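Local coordinates for protein glutathione transferase (Phanerochaete chrysosporium, PDB 4F0C) that binds oxidized glutathione disulfide and, as a Ure2p-type glutathione transferase, probably acts in glutathione-dependent chemistry of a wood-degrading fungus, at residues P47-Y52 and G56-L61; A60-D63 and N67-V70. All blocks are in the same frame, centred on the assembly; numbering follows the deposited sequence. Where two conformers were deposited one is given.

Interaction 1 of 2, residues P47-Y52 and G56-L61; sequences PSFTKY and GRIPAL. With GDS (oxidized glutathione disulfide), chain B.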
loop_
_atom_site.group_PDB
_atom_site.type_symbol
_atom_site.label_atom_id
_atom_site.label_comp_id
_atom_site.label_asym_id
_atom_site.label_seq_id
_atom_site.Cartn_x
_atom_site.Cartn_y
_atom_site.Cartn_z
ATOM N N PRO A 47 0.256 -4.157 24.461
ATOM C CA PRO A 47 -1.176 -4.499 24.437
ATOM C C PRO A 47 -2.067 -3.262 24.391
ATOM O O PRO A 47 -3.118 -3.277 23.746
ATOM C CB PRO A 47 -1.387 -5.228 25.773
ATOM C CG PRO A 47 -0.061 -5.885 26.041
ATOM C CD PRO A 47 0.999 -4.968 25.451
ATOM N N SER A 48 -1.649 -2.194 25.060
ATOM C CA SER A 48 -2.479 -1.002 25.116
ATOM C C SER A 48 -2.646 -0.347 23.748
ATOM O O SER A 48 -3.631 0.348 23.523
ATOM C CB SER A 48 -1.956 -0.000 26.149
ATOM O OG SER A 48 -0.667 0.464 25.797
ATOM N N PHE A 49 -1.703 -0.545 22.832
ATOM C CA PHE A 49 -1.897 -0.009 21.489
ATOM C C PHE A 49 -2.228 -1.091 20.461
ATOM O O PHE A 49 -2.998 -0.837 19.543
ATOM C CB PHE A 49 -0.719 0.846 20.997
ATOM C CG PHE A 49 -0.955 1.461 19.651
ATOM C CD1 PHE A 49 -1.824 2.526 19.511
ATOM C CD2 PHE A 49 -0.333 0.964 18.515
ATOM C CE1 PHE A 49 -2.066 3.099 18.276
ATOM C CE2 PHE A 49 -0.562 1.533 17.276
ATOM C CZ PHE A 49 -1.441 2.589 17.141
ATOM N N THR A 50 -1.687 -2.291 20.618
ATOM C CA THR A 50 -2.003 -3.346 19.650
ATOM C C THR A 50 -3.479 -3.731 19.726
ATOM O O THR A 50 -4.036 -4.302 18.782
ATOM C CB THR A 50 -1.073 -4.597 19.763
ATOM O OG1 THR A 50 -1.211 -5.200 21.054
ATOM C CG2 THR A 50 0.380 -4.191 19.545
ATOM N N LYS A 51 -4.129 -3.379 20.833
ATOM C CA LYS A 51 -5.581 -3.567 20.924
ATOM C C LYS A 51 -6.310 -2.705 19.891
ATOM O O LYS A 51 -7.416 -3.044 19.449
ATOM C CB LYS A 51 -6.101 -3.325 22.359
ATOM C CG LYS A 51 -6.268 -1.859 22.766
ATOM C CD LYS A 51 -6.671 -1.769 24.259
ATOM C CE LYS A 51 -6.873 -0.327 24.708
ATOM N NZ LYS A 51 -6.691 -0.125 26.173
ATOM N N TYR A 52 -5.680 -1.595 19.495
ATOM C CA TYR A 52 -6.200 -0.741 18.423
ATOM C C TYR A 52 -5.679 -1.130 17.050
ATOM O O TYR A 52 -6.412 -1.081 16.076
ATOM C CB TYR A 52 -5.835 0.714 18.670
ATOM C CG TYR A 52 -6.476 1.250 19.931
ATOM C CD1 TYR A 52 -7.863 1.336 20.038
ATOM C CD2 TYR A 52 -5.705 1.642 21.012
ATOM C CE1 TYR A 52 -8.465 1.808 21.191
ATOM C CE2 TYR A 52 -6.305 2.118 22.183
ATOM C CZ TYR A 52 -7.681 2.206 22.250
ATOM O OH TYR A 52 -8.291 2.675 23.380
ATOM N N GLY A 56 0.604 -2.759 15.153
ATOM C CA GLY A 56 1.451 -2.016 16.097
ATOM C C GLY A 56 2.233 -0.872 15.432
ATOM O O GLY A 56 3.397 -0.598 15.764
ATOM N N ARG A 57 1.590 -0.203 14.488
ATOM C CA ARG A 57 2.173 0.980 13.838
ATOM C C ARG A 57 1.142 2.103 13.846
ATOM O O ARG A 57 -0.060 1.853 13.871
ATOM C CB ARG A 57 2.619 0.660 12.399
ATOM C CG ARG A 57 3.714 -0.409 12.329
ATOM C CD ARG A 57 4.203 -0.582 10.861
ATOM N NE ARG A 57 5.447 0.146 10.575
ATOM C CZ ARG A 57 6.001 0.263 9.364
ATOM N NH1 ARG A 57 5.397 -0.249 8.303
ATOM N NH2 ARG A 57 7.141 0.929 9.208
ATOM N N ILE A 58 1.613 3.348 13.875
ATOM C CA ILE A 58 0.703 4.485 13.807
ATOM C C ILE A 58 0.579 4.941 12.339
ATOM O O ILE A 58 1.500 4.746 11.547
ATOM C CB ILE A 58 1.171 5.650 14.756
ATOM C CG1 ILE A 58 2.422 6.310 14.221
ATOM C CG2 ILE A 58 1.347 5.154 16.201
ATOM C CD1 ILE A 58 2.119 7.527 13.396
ATOM N N PRO A 59 -0.539 5.588 11.971
ATOM C CA PRO A 59 -1.648 6.007 12.838
ATOM C C PRO A 59 -2.752 4.959 13.063
ATOM O O PRO A 59 -2.850 3.927 12.374
ATOM C CB PRO A 59 -2.258 7.170 12.064
ATOM C CG PRO A 59 -2.079 6.729 10.621
ATOM C CD PRO A 59 -0.669 6.148 10.615
ATOM N N ALA A 60 -3.586 5.252 14.053
ATOM C CA ALA A 60 -4.869 4.581 14.204
ATOM C C ALA A 60 -5.823 5.689 14.626
ATOM O O ALA A 60 -5.393 6.699 15.204
ATOM C CB ALA A 60 -4.813 3.466 15.296
ATOM N N LEU A 61 -7.106 5.490 14.342
ATOM C CA LEU A 61 -8.127 6.520 14.594
ATOM C C LEU A 61 -9.272 5.889 15.353
ATOM O O LEU A 61 -9.739 4.813 14.975
ATOM C CB LEU A 61 -8.680 7.039 13.256
ATOM C CG LEU A 61 -9.772 8.122 13.371
ATOM C CD1 LEU A 61 -9.113 9.470 13.390
ATOM C CD2 LEU A 61 -10.778 8.039 12.198
HETATM N N1 GDS B . 1.276 1.562 5.758
HETATM C CA1 GDS B . 1.230 2.184 7.136
HETATM C C1 GDS B . 0.307 3.466 7.154
HETATM O OE1 GDS B . 0.257 4.203 6.124
HETATM O OE2 GDS B . -0.395 3.642 8.190
HETATM C CB1 GDS B . 2.660 2.585 7.645
HETATM C CG1 GDS B . 2.594 3.212 9.057
HETATM C CD1 GDS B . 3.987 3.418 9.561
HETATM O O1 GDS B . 5.002 3.162 8.936
HETATM N N2 GDS B . 4.045 3.947 10.835
HETATM C CA2 GDS B . 5.335 4.192 11.511
HETATM C C2 GDS B . 5.414 3.386 12.785
HETATM O O2 GDS B . 4.431 3.313 13.527
HETATM C CB2 GDS B . 5.449 5.667 11.963
HETATM S SG2 GDS B . 5.693 6.733 10.524
HETATM N N3 GDS B . 6.612 2.844 13.090
HETATM C CA3 GDS B . 6.757 2.105 14.313
HETATM C C3 GDS B . 7.493 0.792 14.070
HETATM O OE3 GDS B . 7.906 0.159 15.065
HETATM O OE4 GDS B . 7.560 0.427 12.881
HETATM N N4 GDS B . 6.850 3.491 6.779
HETATM C CA4 GDS B . 6.662 2.956 5.423
HETATM C C4 GDS B . 5.316 3.502 4.863
HETATM O OE5 GDS B . 4.928 4.639 5.235
HETATM O OE6 GDS B . 4.724 2.752 4.060
HETATM C C5 GDS B . 8.103 3.791 7.251
HETATM O O5 GDS B . 9.134 3.646 6.592
HETATM C CA5 GDS B . 8.215 4.359 8.660
HETATM N N5 GDS B . 9.530 4.004 9.263
HETATM C CB5 GDS B . 8.057 5.880 8.561
HETATM S SG5 GDS B . 7.814 6.613 10.224
HETATM C CA6 GDS B . 10.491 0.462 11.163
HETATM C C6 GDS B . 11.624 -0.019 10.170
HETATM O OE7 GDS B . 12.330 -0.995 10.501
HETATM O OE8 GDS B . 11.733 0.610 9.095
HETATM N N6 GDS B . 10.153 -0.611 12.098
HETATM C CB6 GDS B . 11.018 1.742 11.878
HETATM C CG6 GDS B . 10.991 2.985 10.975
HETATM C CD6 GDS B . 9.581 3.262 10.468
HETATM O O6 GDS B . 8.534 2.921 11.031
#
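Phe49 carries the apolar part of this contact, its ring reaching from the short helix 47-50 to the chain at 56-61. With CG anti to the backbone N (chi1 -177°), the ring brings CZ to 3.9 Å from Ile58 CG2 and as near to Ala60 CB. Its edge also meets backbone, CE2 lying 3.5 Å from Arg57 O. Beside it, Thr50 CG2 rests against CA of Gly56, a residue with positive phi.

Polar contacts go to the glutathione disulfide. Ile58 pairs through its own N and O with the cysteinyl residue of one glutathione half: Ile58 N donates to O2 of the disulfide at 2.8 Å, and Ile58 O accepts from its N2 at 2.8 Å. This antiparallel pairing comes just before cis-Pro59, the cis-proline of the thioredoxin-like GST domain. Arg57 points away from Phe49 and bends at chi3 (99°). Its NE donates to OE4 of the ligand at 3.1 Å and its NH2 to O6 at 3.0 Å, while ligand O1 sits over the guanidinium face. A leucine here would probably leave the OE4 carboxylate without this charged mate and the O6 carbonyl without its donor.

Phe10 of strand 7-11 meets Phe49 edge-to-face, Pro59 leans on helix 74-85, and Tyr116 of the second subunit makes a weak hydrogen bond to Arg57.

Interaction 2 of 2, residues A60-D63 and N67-V70; sequences ALID and NDFV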
loop_
_atom_site.group_PDB
_atom_site.type_symbol
_atom_site.label_atom_id
_atom_site.label_comp_id
_atom_site.label_asym_id
_atom_site.label_seq_id
_atom_site.Cartn_x
_atom_site.Cartn_y
_atom_site.Cartn_z
ATOM N N ALA A 60 -3.586 5.252 14.053
ATOM C CA ALA A 60 -4.869 4.581 14.204
ATOM C C ALA A 60 -5.823 5.689 14.626
ATOM O O ALA A 60 -5.393 6.699 15.204
ATOM C CB ALA A 60 -4.813 3.466 15.296
ATOM N N LEU A 61 -7.106 5.490 14.342
ATOM C CA LEU A 61 -8.127 6.520 14.594
ATOM C C LEU A 61 -9.272 5.889 15.353
ATOM O O LEU A 61 -9.739 4.813 14.975
ATOM C CB LEU A 61 -8.680 7.039 13.256
ATOM C CG LEU A 61 -9.772 8.122 13.371
ATOM C CD1 LEU A 61 -9.113 9.470 13.390
ATOM C CD2 LEU A 61 -10.778 8.039 12.198
ATOM N N ILE A 62 -9.718 6.533 16.429
ATOM C CA ILE A 62 -10.966 6.113 17.086
ATOM C C ILE A 62 -12.035 7.154 16.842
ATOM O O ILE A 62 -11.799 8.339 17.099
ATOM C CB ILE A 62 -10.830 6.000 18.614
ATOM C CG1 ILE A 62 -9.648 5.093 18.992
ATOM C CG2 ILE A 62 -12.155 5.459 19.241
ATOM C CD1 ILE A 62 -9.323 5.183 20.453
ATOM N N ASP A 63 -13.196 6.728 16.340
ATOM C CA ASP A 63 -14.318 7.632 16.131
ATOM C C ASP A 63 -15.275 7.538 17.339
ATOM O O ASP A 63 -16.126 6.644 17.455
ATOM C CB ASP A 63 -15.009 7.300 14.802
ATOM C CG ASP A 63 -16.108 8.287 14.434
ATOM O OD1 ASP A 63 -16.543 9.118 15.291
ATOM O OD2 ASP A 63 -16.566 8.179 13.270
ATOM N N ASN A 67 -19.586 4.977 18.162
ATOM C CA ASN A 67 -19.379 3.828 19.045
ATOM C C ASN A 67 -17.912 3.399 19.170
ATOM O O ASN A 67 -17.632 2.215 19.331
ATOM C CB ASN A 67 -20.235 2.629 18.594
ATOM C CG ASN A 67 -21.672 3.025 18.273
ATOM O OD1 ASN A 67 -22.459 3.302 19.176
ATOM N ND2 ASN A 67 -22.014 3.059 16.983
ATOM N N ASP A 68 -16.998 4.369 19.120
ATOM C CA ASP A 68 -15.551 4.114 19.234
ATOM C C ASP A 68 -15.023 3.190 18.151
ATOM O O ASP A 68 -14.116 2.382 18.384
ATOM C CB ASP A 68 -15.181 3.593 20.639
ATOM C CG ASP A 68 -15.311 4.674 21.712
ATOM O OD1 ASP A 68 -15.255 5.881 21.385
ATOM O OD2 ASP A 68 -15.484 4.319 22.877
ATOM N N PHE A 69 -15.595 3.312 16.960
ATOM C CA PHE A 69 -15.123 2.545 15.804
ATOM C C PHE A 69 -13.647 2.870 15.536
ATOM O O PHE A 69 -13.243 4.036 15.594
ATOM C CB PHE A 69 -15.966 2.935 14.579
ATOM C CG PHE A 69 -15.854 1.972 13.418
ATOM C CD1 PHE A 69 -16.709 0.878 13.336
ATOM C CD2 PHE A 69 -14.930 2.190 12.388
ATOM C CE1 PHE A 69 -16.649 0.001 12.260
ATOM C CE2 PHE A 69 -14.862 1.301 11.282
ATOM C CZ PHE A 69 -15.720 0.220 11.224
ATOM N N VAL A 70 -12.840 1.844 15.257
ATOM C CA VAL A 70 -11.392 2.029 15.052
ATOM C C VAL A 70 -10.977 1.656 13.639
ATOM O O VAL A 70 -11.378 0.612 13.129
ATOM C CB VAL A 70 -10.577 1.108 16.017
ATOM C CG1 VAL A 70 -9.064 1.179 15.697
ATOM C CG2 VAL A 70 -10.878 1.448 17.505
#
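Ile62 and Val70 face each other as an antiparallel non-hydrogen-bonded pair, their CA atoms 4.6 Å apart, and Asp63 with Phe69 forms the hydrogen-bonded pair next to it. The main bond runs from Asp63 N to Phe69 O at 2.8 Å; it is nearly straight (172°) and lies in the carbonyl plane. The return bond, Phe69 N to Asp63 O, is weak at 3.4 Å, as the ladder gives way to the turn. CA-H...O contacts add to the pairing: Val70 CA lies 3.2 Å from Leu61 O, and Ile62 CA also approaches Phe69 O, which thus serves two donors. Asn67 and Asp68 both have positive phi, bringing the chain round into strand 69-72.

On one face of the hairpin the Ile62 and Val70 side chains run alongside each other, Ile62 CG1 4.1 Å from Val70 CG2. The other branch of Ile62, CG2, stands anti to the backbone N, which leads it to the turn, 3.7 Å from Asp68 CA and against the Asp68 side chain. Asp68 OD1 itself is bonded to His64. On the opposite face Asp63 and Phe69 approach through their CB atoms, 4.5 Å apart, before their ends diverge. The buried Asp63 carboxylate is well supplied with donors: OD2 bonds the hydroxyls of Tyr80 and Tyr85, OD1 takes Gln6 NE2 and Tyr65 N.

This beta hairpin closes one side of the four-stranded sheet: strand 60-63 lies between 7-11 and the outer strand 69-72, with Leu61 against helix 74-85 and Tyr52 over Ile62 and Val70.

In the fold
Strand 60-63 ties the two together: interaction 1 covers the approach to it, through the ligand-binding loop and cis-Pro59, and interaction 2 the hairpin that follows. Their centres are 11 Å apart, with Ala60 and Leu61 common to both. Tyr52 bridges them, its CE1 3.6 Å from Ile62 CD1 and its O 3.5 Å from Val70 CG1. Only interaction 1 holds residues of the glutathione disulfide pocket, where Ser74, Asn17 and residues of the second subunit also bind the ligand. Interaction 2 is hairpin packing farther back, the Leu61 side chain being about 10 Å from the ligand, in the same thioredoxin-like domain.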